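Local coordinates for protein NADP-dependent glyceraldehyde-3-phosphate dehydrogenase (Bacillus halodurans, PDB 3PRL) that probably catalyses the NADP-dependent, non-phosphorylating oxidation of glyceraldehyde 3-phosphate, as a member of the aldehyde dehydrogenase family, at residues G261-A266 with I296-V301; D273-A278 with V310-E315; I331-D336 with G365-P370; L373-P378 with I394-D399; V382-P387 with S407-Y412. All blocks are in the same frame, centred on the assembly; numbering follows the deposited sequence.

How the interactions relate
Interactions 1 and 4 join neighbouring strands of one sheet: 296-302 pairs with 264-268 in the first, while 391-397, on the far side of 296-302, pairs with 367-374 in the second. Both are buried and built on backbone hydrogen bonds, with Arg-298 hydrogen-bonding in the first and Arg-396 making a charge-only salt bridge in the second. Interaction 2 packs two helices that lie against this sheet, its Val-310 touching residues of interaction 4. Interaction 3, also buried, meets the start of strand 367-374 and is mostly apolar. Interaction 5 is a surface contact between a loop and the chain around Gln-409 to Tyr-412, without hydrogen bonds across it; a salt bridge from Lys-297 to Glu-386 ties it to interaction 1.

Interaction 1 of 5, residues G261-A266 with I296-V301; sequences GGKDPA and IKRVFV
Ala-266 pairs with Val-299 in a parallel bridge: its N donates to Arg-298 O at 2.6 Å, and its O accepts from Phe-300 N at 2.8 Å. Two residues earlier, Asp-264 O receives Lys-297 N in an almost straight bond (177°). The short strand axes diverge by 34°. These are the two strands of a beta-alpha-beta unit, with helix 274-286 as the connection; Ile-281 of that helix rests on Ala-266, Ile-296 and Val-299.

On that helix-covered face, Ala-266 CB meets Ile-296 CG2 at 3.7 Å. On the other, Pro-265 CB comes to the edge of the Phe-300 ring, 3.5 Å from CE2. Arg-298 shares this second face, and a bend at chi3 (-70°) turns its guanidinium back alongside the chain, to the carbonyl of Lys-263. There NE and NH2 grip one atom side-on, Lys-263 O, which lies close to the guanidinium plane and 2.8 Å from NH2. The aliphatic part of Lys-263 crosses the arginine chain at about a right angle, CG 3.5 Å from Arg-298 NE, and sends its NZ on to Val-382 O and Glu-385 O. A water also links that amine to Lys-297 O. Lys-297 NZ reaches Gly-262 O at 2.9 Å from well above the carbonyl plane, shares a second water with Asp-264 N, and forms a salt bridge with Glu-386.

Interaction 2 of 5, residues D273-A278 with V310-E315; sequences DLKLTA and VANIKE
Apolar contact between Ala-278 and the residue pair Asn-312 and Ile-313 brings the two helices together. The Ala-278 methyl lies 3.5 Å from Asn-312 CB and 3.9 Å from Ile-313 CG1, and with so small a side chain here the CA atoms of Ala-278 and Ile-313 come to 5.1 Å. The helix axes pass 9.0 Å from each other and cross at -46°.

Hydrogen bonding across the contact is slight. With CG of Asn-312 placed beside its own backbone N (chi1 -49°), the amide reaches across to the first turn of the other helix. Its ND2 makes a weak bond of 3.3 Å to Leu-274 O, a carbonyl that also accepts Ala-278 N within its helix, and lies against Leu-274 CB.

Charge contributes only at long range: Lys-275 NZ stands 4.6 Å from Glu-315 OE2, beyond a salt bridge, at the solvent-exposed side of the contact. The first helix begins within the segment: Asp-273 is its N-cap, OD1 accepting Leu-276 N at 3.1 Å and, weakly, Lys-275 N, while Thr-277 OG1 donates back to Asp-273 O.

The helices pack side by side on one sheet of an alpha/beta domain, 274-286 being a beta-alpha-beta connection: Leu-274 and Thr-277 touch Val-268, Val-310 rests on Ile-394 and Arg-396 of strand 391-397, and Ile-313 on Leu-372 of strand 367-374.

Interaction 3 of 5, residues I331-D336 with G365-P370; sequences ITPVID and GNLLSP
Ile-331 reaches from its loop toward the beginning of strand 367-374. Its CB sends two branches different ways: CG2, anti to the backbone N, presses on the carbonyl of Leu-368 with 3.2 Å to O, and CG1 runs obliquely to the Pro-370 ring, 3.9 Å from CD. The tip, CD1, ends 4.2 Å from Pro-370 CB. Leu-368 O is buried here under a methyl group and finds no polar partner in the model.

Further along the loop, the peptide between Thr-332 and Pro-333 has Leu-367 CD1 over one face, 3.6 Å from Pro-333 N; the same methyl touches CG and CD of the proline ring. Pro-333 CB meets Asn-366 CB at 3.7 Å. One backbone bond crosses the contact: Val-334 N to Asn-366 O, 3.2 Å long and fairly straight (161°), although the donor stands above the carbonyl plane. The same oxygen is 3.3 Å from Val-334 CG2, a methyl held between the backbone N and the carbonyl carbon.

Helix 337-352 begins directly after this loop, with Asp-336 as its N-cap; Val-334 and Leu-368 both pack on Ala-340 of that helix. At the other end Ile-331 and Pro-370 share Phe-286 of helix 274-286, while the side chain of Ile-335 lies against Phe-162, an NADP(+)-binding residue.

Interaction 4 of 5, residues L373-P378 with I394-D399; sequences LDDVTP and IIRVKD
A chi1 of -158° swings the Asp-374 carboxylate out toward Arg-396, whose chain bends at chi2 and again at chi3 (100°) to bring one face of its guanidinium to the acid. The two side chains cross at about a right angle, with their flat groups 81° apart. Asp-374 OD2 sits over one face of the guanidinium, 3.3 Å above its plane and toward the rim, while Asp-374 OD1 forms a salt bridge with Arg-396 NE at 3.3 Å. OD1 lies well out of the guanidinium plane, so no N-H points at it and the pair is held by charge alone. Arg-396 has a second acidic partner in Asp-307, a salt bridge through NH1. The carboxylate of Asp-375 approaches the aliphatic part of the same arginine, OD1 lying 3.4 Å from Arg-396 CD.

The backbones here belong to strands 367-374 and 391-397, parallel neighbours in the mixed sheet. Ile-394 N donates to Leu-373 O at 3.0 Å, and Ile-394 O accepts from Val-376 N, also at 3.0 Å. Regular parallel pairing would use the N of Asp-375 there. Instead that residue adopts a left-handed backbone conformation and its N turns to Asp-374 OD1, 2.7 Å away, where the strand ends. This bond fixes the acid from the backbone side while the arginine attracts it from the other strand.

After Asp-375, Val-376 folds over Ile-395, its CB 4.0 Å from Ile-395 CG1. Along its other edge strand 391-397 pairs with 296-302, Ile-395 bonding through its backbone to Val-299.

Interaction 5 of 5, residues V382-P387 with S407-Y412; sequences VAWEEP and SNQSDY
Trp-384 lays the six-membered part of its indole against Gln-409 and Ser-410. CH2 is 3.6 Å from Gln-409 NE2 and 3.7 Å from Gln-409 CB, the amide plane being tilted 29° from the ring. CZ3 lies 3.6 Å from Ser-410 N, and CE3 rests near the Ser-410 CB. The approach is oblique and none of it is a hydrogen bond. A second point of contact lies at the backbone: Trp-384 O comes to the edge of the Tyr-412 ring, in its plane, 3.8 Å from CE2. Glu-386 CB is near the hydroxyl of the same tyrosine.

What holds these groups comes next. Trp-384 has CG anti to the carbonyl carbon (chi1 -58°), and the indole NE1 is tied to Pro-378 O, which fixes the rotation of the ring; Ala-383 CB sits 4.0 Å above one face, offset toward the rim. Across from it, Ser-410 OG accepts Tyr-412 N at 2.9 Å in an ST turn that leads into Tyr-412. Glu-386, already bonded to Lys-297, also accepts from Gly-262 N. Its side chain lies about 6 Å from Gly-240, an NADP(+)-binding residue.

The loop lies between strands 367-374 and 391-397 in the sequence and bridges several elements in space: Trp-384 and Ser-410 both touch Arg-298 of strand 296-302, Glu-385 and Pro-387 rest on helix 337-352, and Ser-407 of helix 400-409 packs on Phe-300.

Interaction 1 of 5, residues G261-A266 with I296-V301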
# COMPACT_ATOMS: atom_id res chain seq x y z
N GLY D 261 -5.77 -27.63 13.95
CA GLY D 261 -5.17 -27.84 15.25
C GLY D 261 -3.77 -27.30 15.43
O GLY D 261 -3.04 -27.03 14.46
N GLY D 262 -3.38 -27.16 16.70
CA GLY D 262 -2.05 -26.71 17.04
C GLY D 262 -1.44 -27.58 18.11
O GLY D 262 -2.14 -28.26 18.85
N LYS D 263 -0.11 -27.58 18.16
CA LYS D 263 0.57 -27.99 19.39
C LYS D 263 1.63 -26.91 19.68
O LYS D 263 2.84 -27.16 19.53
CB LYS D 263 1.16 -29.39 19.23
CG LYS D 263 1.60 -30.08 20.53
CD LYS D 263 0.47 -30.81 21.27
CE LYS D 263 1.04 -31.59 22.46
NZ LYS D 263 0.03 -32.34 23.28
N ASP D 264 1.17 -25.71 20.04
CA ASP D 264 2.09 -24.57 20.24
C ASP D 264 3.11 -24.88 21.35
O ASP D 264 2.74 -25.26 22.45
CB ASP D 264 1.35 -23.24 20.55
CG ASP D 264 0.32 -22.85 19.48
OD1 ASP D 264 0.47 -23.20 18.28
OD2 ASP D 264 -0.67 -22.17 19.86
N PRO D 265 4.41 -24.76 21.04
CA PRO D 265 5.43 -24.92 22.07
C PRO D 265 5.70 -23.65 22.83
O PRO D 265 5.56 -22.54 22.29
CB PRO D 265 6.68 -25.30 21.28
CG PRO D 265 6.46 -24.67 19.90
CD PRO D 265 4.98 -24.78 19.67
N ALA D 266 6.09 -23.81 24.10
CA ALA D 266 6.65 -22.72 24.85
C ALA D 266 8.12 -23.07 24.99
O ALA D 266 8.46 -24.15 25.45
CB ALA D 266 6.00 -22.62 26.20
N ILE D 296 -0.64 -22.70 24.24
CA ILE D 296 0.57 -23.42 24.58
C ILE D 296 0.20 -24.83 25.08
O ILE D 296 -0.60 -25.00 26.00
CB ILE D 296 1.36 -22.66 25.66
CG1 ILE D 296 1.92 -21.33 25.10
CG2 ILE D 296 2.42 -23.55 26.30
CD1 ILE D 296 3.05 -21.45 24.11
N LYS D 297 0.78 -25.85 24.46
CA LYS D 297 0.45 -27.23 24.81
C LYS D 297 1.69 -28.06 25.01
O LYS D 297 1.60 -29.26 25.16
CB LYS D 297 -0.40 -27.86 23.70
CG LYS D 297 -1.82 -27.33 23.60
CD LYS D 297 -2.38 -27.71 22.29
CE LYS D 297 -3.77 -27.17 22.09
NZ LYS D 297 -3.94 -26.77 20.65
N ARG D 298 2.85 -27.41 25.03
CA ARG D 298 4.16 -28.06 25.10
C ARG D 298 5.15 -27.08 25.71
O ARG D 298 5.28 -25.96 25.22
CB ARG D 298 4.68 -28.36 23.69
CG ARG D 298 4.39 -29.72 23.13
CD ARG D 298 5.30 -29.95 21.92
NE ARG D 298 4.95 -29.13 20.76
CZ ARG D 298 5.48 -29.28 19.54
NH1 ARG D 298 6.38 -30.24 19.31
NH2 ARG D 298 5.10 -28.48 18.54
N VAL D 299 5.86 -27.49 26.76
CA VAL D 299 6.96 -26.66 27.25
C VAL D 299 8.31 -27.34 27.03
O VAL D 299 8.62 -28.34 27.67
CB VAL D 299 6.83 -26.28 28.73
CG1 VAL D 299 7.99 -25.37 29.14
CG2 VAL D 299 5.49 -25.60 29.03
N PHE D 300 9.11 -26.79 26.12
CA PHE D 300 10.52 -27.15 26.06
C PHE D 300 11.27 -26.17 26.97
O PHE D 300 11.36 -24.98 26.65
CB PHE D 300 11.07 -27.04 24.64
CG PHE D 300 10.35 -27.89 23.63
CD1 PHE D 300 10.53 -29.27 23.59
CD2 PHE D 300 9.50 -27.31 22.70
CE1 PHE D 300 9.87 -30.05 22.65
CE2 PHE D 300 8.83 -28.08 21.75
CZ PHE D 300 9.02 -29.45 21.73
N VAL D 301 11.79 -26.65 28.09
CA VAL D 301 12.48 -25.79 29.05
C VAL D 301 13.93 -26.22 29.27
O VAL D 301 14.21 -27.40 29.49
CB VAL D 301 11.73 -25.70 30.43
CG1 VAL D 301 11.59 -27.07 31.08
CG2 VAL D 301 12.40 -24.72 31.36
O HOH W 1 -0.92 -30.65 25.17
O HOH W 2 -1.59 -25.22 20.17

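Interaction 2 of 5, residues D273-A278 with V310-E315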
# COMPACT_ATOMS: atom_id res chain seq x y z
N ASP D 273 12.76 -14.48 32.48
CA ASP D 273 11.98 -14.12 33.66
C ASP D 273 10.96 -15.24 33.84
O ASP D 273 9.96 -15.31 33.12
CB ASP D 273 11.30 -12.76 33.49
CG ASP D 273 10.33 -12.43 34.63
OD1 ASP D 273 9.89 -13.35 35.34
OD2 ASP D 273 10.00 -11.24 34.81
N LEU D 274 11.23 -16.11 34.81
CA LEU D 274 10.45 -17.33 35.00
C LEU D 274 9.10 -17.08 35.68
O LEU D 274 8.24 -17.96 35.66
CB LEU D 274 11.26 -18.38 35.75
CG LEU D 274 12.65 -18.73 35.19
CD1 LEU D 274 13.53 -19.31 36.28
CD2 LEU D 274 12.57 -19.67 34.00
N LYS D 275 8.93 -15.91 36.28
CA LYS D 275 7.64 -15.53 36.86
C LYS D 275 6.64 -15.21 35.76
O LYS D 275 5.56 -15.81 35.70
CB LYS D 275 7.78 -14.35 37.84
CG LYS D 275 8.25 -14.74 39.24
CD LYS D 275 7.26 -15.68 39.92
CE LYS D 275 7.79 -16.16 41.27
NZ LYS D 275 6.87 -17.16 41.90
N LEU D 276 7.02 -14.28 34.88
CA LEU D 276 6.24 -13.91 33.69
C LEU D 276 6.00 -15.08 32.73
O LEU D 276 4.89 -15.28 32.23
CB LEU D 276 6.93 -12.74 32.95
CG LEU D 276 6.34 -12.13 31.67
CD1 LEU D 276 4.87 -11.71 31.85
CD2 LEU D 276 7.19 -10.93 31.21
N THR D 277 7.05 -15.86 32.48
CA THR D 277 6.92 -17.07 31.66
C THR D 277 5.89 -18.03 32.27
O THR D 277 4.95 -18.43 31.59
CB THR D 277 8.26 -17.79 31.49
OG1 THR D 277 9.24 -16.89 30.96
CG2 THR D 277 8.11 -18.99 30.56
N ALA D 278 6.07 -18.38 33.54
CA ALA D 278 5.14 -19.30 34.22
C ALA D 278 3.69 -18.81 34.12
O ALA D 278 2.77 -19.60 33.89
CB ALA D 278 5.55 -19.50 35.69
N VAL D 310 9.06 -24.94 36.58
CA VAL D 310 8.05 -25.97 36.83
C VAL D 310 7.52 -25.92 38.27
O VAL D 310 6.39 -26.34 38.54
CB VAL D 310 8.57 -27.38 36.41
CG1 VAL D 310 9.46 -28.00 37.47
CG2 VAL D 310 7.41 -28.29 36.08
N ALA D 311 8.33 -25.36 39.17
CA ALA D 311 7.89 -25.01 40.52
C ALA D 311 6.86 -23.87 40.48
O ALA D 311 5.80 -23.96 41.10
CB ALA D 311 9.09 -24.65 41.42
N ASN D 312 7.18 -22.80 39.74
CA ASN D 312 6.26 -21.67 39.59
C ASN D 312 4.95 -22.13 38.94
O ASN D 312 3.87 -21.91 39.50
CB ASN D 312 6.88 -20.54 38.77
CG ASN D 312 8.27 -20.14 39.24
OD1 ASN D 312 8.62 -20.26 40.42
ND2 ASN D 312 9.09 -19.66 38.31
N ILE D 313 5.07 -22.78 37.79
CA ILE D 313 3.93 -23.37 37.08
C ILE D 313 3.02 -24.21 37.99
O ILE D 313 1.80 -24.03 37.99
CB ILE D 313 4.37 -24.18 35.85
CG1 ILE D 313 5.06 -23.27 34.83
CG2 ILE D 313 3.15 -24.89 35.22
CD1 ILE D 313 5.93 -24.00 33.83
N LYS D 314 3.61 -25.13 38.76
CA LYS D 314 2.83 -25.92 39.73
C LYS D 314 1.96 -25.03 40.62
O LYS D 314 0.78 -25.32 40.82
CB LYS D 314 3.75 -26.81 40.59
CG LYS D 314 3.02 -27.66 41.65
CD LYS D 314 3.90 -28.78 42.18
CE LYS D 314 3.52 -29.23 43.59
NZ LYS D 314 2.22 -29.98 43.66
N GLU D 315 2.55 -23.94 41.13
CA GLU D 315 1.86 -23.05 42.06
C GLU D 315 0.61 -22.42 41.45
O GLU D 315 -0.48 -22.50 42.05
CB GLU D 315 2.80 -21.96 42.59
CG GLU D 315 2.20 -21.07 43.68
CD GLU D 315 2.68 -19.62 43.61
OE1 GLU D 315 2.98 -19.04 44.68
OE2 GLU D 315 2.76 -19.06 42.49

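Interaction 3 of 5, residues I331-D336 with G365-P370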
# COMPACT_ATOMS: atom_id res chain seq x y z
N ILE D 331 -11.14 -23.71 35.10
CA ILE D 331 -11.25 -25.01 34.48
C ILE D 331 -12.68 -25.54 34.58
O ILE D 331 -13.14 -25.93 35.65
CB ILE D 331 -10.27 -26.01 35.13
CG1 ILE D 331 -8.88 -25.37 35.36
CG2 ILE D 331 -10.20 -27.31 34.33
CD1 ILE D 331 -8.08 -25.00 34.07
N THR D 332 -13.39 -25.51 33.46
CA THR D 332 -14.73 -26.08 33.41
C THR D 332 -14.72 -27.41 32.65
O THR D 332 -13.66 -27.81 32.13
CB THR D 332 -15.77 -25.09 32.81
OG1 THR D 332 -15.28 -24.52 31.59
CG2 THR D 332 -16.07 -23.98 33.81
N PRO D 333 -15.88 -28.09 32.58
CA PRO D 333 -15.95 -29.39 31.91
C PRO D 333 -15.62 -29.30 30.42
O PRO D 333 -15.91 -28.29 29.77
CB PRO D 333 -17.42 -29.81 32.11
CG PRO D 333 -17.91 -28.98 33.25
CD PRO D 333 -17.20 -27.69 33.11
N VAL D 334 -14.98 -30.35 29.90
CA VAL D 334 -14.68 -30.42 28.48
C VAL D 334 -15.94 -30.78 27.71
O VAL D 334 -16.90 -31.31 28.28
CB VAL D 334 -13.49 -31.36 28.15
CG1 VAL D 334 -12.18 -30.78 28.68
CG2 VAL D 334 -13.74 -32.77 28.69
N ILE D 335 -15.93 -30.49 26.42
CA ILE D 335 -17.12 -30.51 25.58
C ILE D 335 -18.00 -31.77 25.67
O ILE D 335 -19.22 -31.66 25.73
CB ILE D 335 -16.75 -30.17 24.10
CG1 ILE D 335 -17.97 -29.68 23.30
CG2 ILE D 335 -16.04 -31.35 23.46
CD1 ILE D 335 -18.64 -28.44 23.88
N ASP D 336 -17.39 -32.95 25.65
CA ASP D 336 -18.16 -34.21 25.71
C ASP D 336 -17.41 -35.41 26.31
O ASP D 336 -16.23 -35.28 26.69
CB ASP D 336 -18.85 -34.52 24.35
CG ASP D 336 -17.87 -34.87 23.22
OD1 ASP D 336 -16.64 -34.67 23.35
OD2 ASP D 336 -18.35 -35.36 22.18
N GLY D 365 -16.21 -37.48 35.46
CA GLY D 365 -17.07 -37.42 34.27
C GLY D 365 -16.52 -36.52 33.17
O GLY D 365 -15.53 -36.86 32.52
N ASN D 366 -17.18 -35.38 32.98
CA ASN D 366 -16.76 -34.33 32.04
C ASN D 366 -15.67 -33.42 32.60
O ASN D 366 -14.84 -32.90 31.85
CB ASN D 366 -17.96 -33.44 31.70
CG ASN D 366 -18.75 -33.93 30.51
OD1 ASN D 366 -19.21 -33.12 29.68
ND2 ASN D 366 -18.94 -35.25 30.40
N LEU D 367 -15.73 -33.18 33.91
CA LEU D 367 -14.84 -32.23 34.57
C LEU D 367 -13.47 -32.85 34.85
O LEU D 367 -13.37 -33.86 35.54
CB LEU D 367 -15.50 -31.73 35.87
CG LEU D 367 -14.96 -30.55 36.69
CD1 LEU D 367 -15.00 -29.25 35.90
CD2 LEU D 367 -15.74 -30.42 38.02
N LEU D 368 -12.43 -32.25 34.28
CA LEU D 368 -11.06 -32.68 34.52
C LEU D 368 -10.25 -31.63 35.26
O LEU D 368 -10.27 -30.45 34.89
CB LEU D 368 -10.36 -33.00 33.21
CG LEU D 368 -10.36 -34.45 32.75
CD1 LEU D 368 -11.65 -34.79 32.01
CD2 LEU D 368 -9.15 -34.70 31.86
N SER D 369 -9.55 -32.08 36.30
CA SER D 369 -8.58 -31.25 37.00
C SER D 369 -7.49 -30.80 36.04
O SER D 369 -7.14 -31.55 35.13
CB SER D 369 -7.94 -32.03 38.16
OG SER D 369 -8.74 -31.98 39.32
N PRO D 370 -6.98 -29.57 36.21
CA PRO D 370 -5.86 -29.24 35.34
C PRO D 370 -4.73 -30.22 35.66
O PRO D 370 -4.44 -30.49 36.83
CB PRO D 370 -5.50 -27.81 35.73
CG PRO D 370 -6.08 -27.61 37.11
CD PRO D 370 -7.29 -28.48 37.17

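Interaction 4 of 5, residues L373-P378 with I394-D399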
# COMPACT_ATOMS: atom_id res chain seq x y z
N LEU D 373 2.15 -32.57 33.90
CA LEU D 373 3.09 -33.68 33.78
C LEU D 373 4.49 -33.15 33.54
O LEU D 373 4.68 -32.18 32.82
CB LEU D 373 2.68 -34.60 32.63
CG LEU D 373 1.23 -35.10 32.58
CD1 LEU D 373 0.89 -35.55 31.17
CD2 LEU D 373 0.99 -36.23 33.59
N ASP D 374 5.47 -33.81 34.15
CA ASP D 374 6.87 -33.42 34.00
C ASP D 374 7.65 -34.57 33.36
O ASP D 374 7.13 -35.68 33.23
CB ASP D 374 7.48 -33.00 35.35
CG ASP D 374 8.72 -32.11 35.20
OD1 ASP D 374 9.20 -31.89 34.06
OD2 ASP D 374 9.23 -31.62 36.24
N ASP D 375 8.89 -34.28 32.95
CA ASP D 375 9.82 -35.25 32.38
C ASP D 375 9.24 -35.97 31.16
O ASP D 375 9.55 -37.15 30.90
CB ASP D 375 10.29 -36.23 33.46
CG ASP D 375 11.14 -35.55 34.52
OD1 ASP D 375 12.36 -35.41 34.29
OD2 ASP D 375 10.59 -35.18 35.58
N VAL D 376 8.40 -35.25 30.42
CA VAL D 376 7.66 -35.81 29.30
C VAL D 376 8.59 -36.11 28.14
O VAL D 376 9.50 -35.33 27.83
CB VAL D 376 6.46 -34.90 28.89
CG1 VAL D 376 5.83 -35.35 27.57
CG2 VAL D 376 5.42 -34.92 29.99
N THR D 377 8.40 -37.26 27.52
CA THR D 377 9.33 -37.74 26.51
C THR D 377 8.72 -37.77 25.11
O THR D 377 7.49 -37.87 24.96
CB THR D 377 9.95 -39.12 26.90
OG1 THR D 377 8.91 -40.11 27.00
CG2 THR D 377 10.71 -39.04 28.23
N PRO D 378 9.57 -37.67 24.08
CA PRO D 378 9.13 -37.81 22.69
C PRO D 378 8.42 -39.14 22.39
O PRO D 378 7.79 -39.25 21.35
CB PRO D 378 10.43 -37.72 21.91
CG PRO D 378 11.31 -36.90 22.75
CD PRO D 378 11.00 -37.31 24.15
N ILE D 394 5.63 -30.85 30.33
CA ILE D 394 6.89 -30.14 30.36
C ILE D 394 7.97 -31.06 29.78
O ILE D 394 8.06 -32.25 30.14
CB ILE D 394 7.27 -29.63 31.79
CG1 ILE D 394 6.03 -29.08 32.55
CG2 ILE D 394 8.40 -28.61 31.73
CD1 ILE D 394 5.33 -27.89 31.92
N ILE D 395 8.76 -30.53 28.86
CA ILE D 395 9.81 -31.31 28.23
C ILE D 395 11.15 -30.67 28.56
O ILE D 395 11.43 -29.53 28.19
CB ILE D 395 9.57 -31.48 26.70
CG1 ILE D 395 8.29 -32.29 26.44
CG2 ILE D 395 10.77 -32.16 26.04
CD1 ILE D 395 7.77 -32.24 25.02
N ARG D 396 11.95 -31.39 29.33
CA ARG D 396 13.23 -30.87 29.78
C ARG D 396 14.22 -30.96 28.61
O ARG D 396 14.47 -32.04 28.07
CB ARG D 396 13.75 -31.61 31.03
CG ARG D 396 12.65 -32.22 31.91
CD ARG D 396 13.00 -32.16 33.39
NE ARG D 396 12.34 -31.04 34.07
CZ ARG D 396 12.64 -30.59 35.29
NH1 ARG D 396 13.61 -31.15 35.99
NH2 ARG D 396 11.97 -29.57 35.80
N VAL D 397 14.74 -29.82 28.22
CA VAL D 397 15.60 -29.72 27.03
C VAL D 397 16.99 -29.18 27.41
O VAL D 397 17.16 -28.62 28.49
CB VAL D 397 14.89 -28.86 25.95
CG1 VAL D 397 15.79 -28.59 24.78
CG2 VAL D 397 13.62 -29.55 25.47
N LYS D 398 17.98 -29.38 26.53
CA LYS D 398 19.34 -28.90 26.78
C LYS D 398 19.56 -27.48 26.27
O LYS D 398 20.21 -26.68 26.95
CB LYS D 398 20.37 -29.84 26.14
CG LYS D 398 21.65 -30.03 26.97
CD LYS D 398 22.91 -30.19 26.10
CE LYS D 398 22.78 -31.29 25.02
NZ LYS D 398 23.86 -31.23 23.99
N ASP D 399 19.06 -27.17 25.08
CA ASP D 399 19.26 -25.86 24.49
C ASP D 399 18.11 -25.45 23.57
O ASP D 399 17.13 -26.18 23.42
CB ASP D 399 20.60 -25.82 23.75
CG ASP D 399 20.79 -26.98 22.79
OD1 ASP D 399 19.79 -27.51 22.26
OD2 ASP D 399 21.95 -27.37 22.55

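Interaction 5 of 5, residues V382-P387 with S407-Y412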
# COMPACT_ATOMS: atom_id res chain seq x y z
N VAL D 382 1.29 -37.54 24.36
CA VAL D 382 0.91 -36.21 24.84
C VAL D 382 1.94 -35.15 24.46
O VAL D 382 1.68 -33.95 24.61
CB VAL D 382 0.63 -36.21 26.40
CG1 VAL D 382 1.94 -36.21 27.22
CG2 VAL D 382 -0.29 -35.05 26.82
N ALA D 383 3.09 -35.58 23.97
CA ALA D 383 4.13 -34.66 23.51
C ALA D 383 3.83 -34.17 22.10
O ALA D 383 4.48 -33.24 21.60
CB ALA D 383 5.52 -35.32 23.58
N TRP D 384 2.84 -34.78 21.47
CA TRP D 384 2.61 -34.63 20.04
C TRP D 384 1.14 -34.34 19.75
O TRP D 384 0.82 -33.34 19.08
CB TRP D 384 3.07 -35.89 19.28
CG TRP D 384 4.53 -36.24 19.48
CD1 TRP D 384 5.03 -37.36 20.09
CD2 TRP D 384 5.66 -35.45 19.09
NE1 TRP D 384 6.41 -37.33 20.10
CE2 TRP D 384 6.82 -36.17 19.49
CE3 TRP D 384 5.82 -34.22 18.43
CZ2 TRP D 384 8.12 -35.68 19.26
CZ3 TRP D 384 7.11 -33.74 18.19
CH2 TRP D 384 8.24 -34.48 18.61
N GLU D 385 0.26 -35.20 20.26
CA GLU D 385 -1.18 -35.13 19.98
C GLU D 385 -1.90 -34.03 20.77
O GLU D 385 -1.92 -34.03 22.00
CB GLU D 385 -1.87 -36.47 20.26
CG GLU D 385 -1.24 -37.70 19.58
CD GLU D 385 -2.03 -38.99 19.78
OE1 GLU D 385 -3.23 -38.93 20.16
OE2 GLU D 385 -1.46 -40.07 19.55
N GLU D 386 -2.52 -33.11 20.03
CA GLU D 386 -3.35 -32.07 20.61
C GLU D 386 -4.50 -32.71 21.39
O GLU D 386 -5.34 -33.39 20.81
CB GLU D 386 -3.87 -31.14 19.51
CG GLU D 386 -4.89 -30.11 19.97
CD GLU D 386 -5.47 -29.28 18.83
OE1 GLU D 386 -6.01 -29.88 17.87
OE2 GLU D 386 -5.41 -28.04 18.90
N PRO D 387 -4.54 -32.49 22.72
CA PRO D 387 -5.47 -33.14 23.64
C PRO D 387 -6.84 -32.49 23.61
O PRO D 387 -7.85 -33.16 23.82
CB PRO D 387 -4.82 -32.89 25.02
CG PRO D 387 -3.43 -32.38 24.72
CD PRO D 387 -3.60 -31.63 23.45
N SER D 407 10.39 -29.04 18.35
CA SER D 407 9.32 -28.15 17.97
C SER D 407 8.90 -28.45 16.53
O SER D 407 7.72 -28.67 16.25
CB SER D 407 9.78 -26.69 18.12
OG SER D 407 8.95 -25.80 17.41
N ASN D 408 9.88 -28.50 15.64
CA ASN D 408 9.60 -28.67 14.21
C ASN D 408 9.17 -30.07 13.81
O ASN D 408 8.58 -30.24 12.73
CB ASN D 408 10.79 -28.21 13.38
CG ASN D 408 10.96 -26.72 13.41
OD1 ASN D 408 10.03 -26.00 13.79
ND2 ASN D 408 12.13 -26.24 13.03
N GLN D 409 9.43 -31.05 14.68
CA GLN D 409 9.04 -32.44 14.41
C GLN D 409 7.54 -32.69 14.40
O GLN D 409 7.09 -33.62 13.73
CB GLN D 409 9.73 -33.40 15.38
CG GLN D 409 11.00 -34.01 14.84
CD GLN D 409 11.88 -34.64 15.92
OE1 GLN D 409 13.11 -34.50 15.87
NE2 GLN D 409 11.28 -35.31 16.89
N SER D 410 6.78 -31.88 15.15
CA SER D 410 5.32 -31.97 15.17
C SER D 410 4.74 -31.74 13.77
O SER D 410 5.28 -30.95 13.01
CB SER D 410 4.76 -30.91 16.14
OG SER D 410 3.38 -30.67 15.92
N ASP D 411 3.64 -32.43 13.45
CA ASP D 411 2.93 -32.19 12.19
C ASP D 411 2.25 -30.82 12.21
O ASP D 411 1.84 -30.33 11.16
CB ASP D 411 1.85 -33.26 11.91
CG ASP D 411 2.42 -34.67 11.77
OD1 ASP D 411 3.40 -34.88 11.03
OD2 ASP D 411 1.88 -35.58 12.42
N TYR D 412 2.12 -30.22 13.40
CA TYR D 412 1.45 -28.94 13.56
C TYR D 412 2.40 -27.78 13.32
O TYR D 412 3.63 -27.95 13.25
CB TYR D 412 0.78 -28.83 14.94
CG TYR D 412 -0.30 -29.86 15.10
CD1 TYR D 412 -1.47 -29.78 14.34
CD2 TYR D 412 -0.15 -30.94 15.97
CE1 TYR D 412 -2.46 -30.74 14.46
CE2 TYR D 412 -1.14 -31.90 16.11
CZ TYR D 412 -2.30 -31.79 15.35
OH TYR D 412 -3.28 -32.72 15.46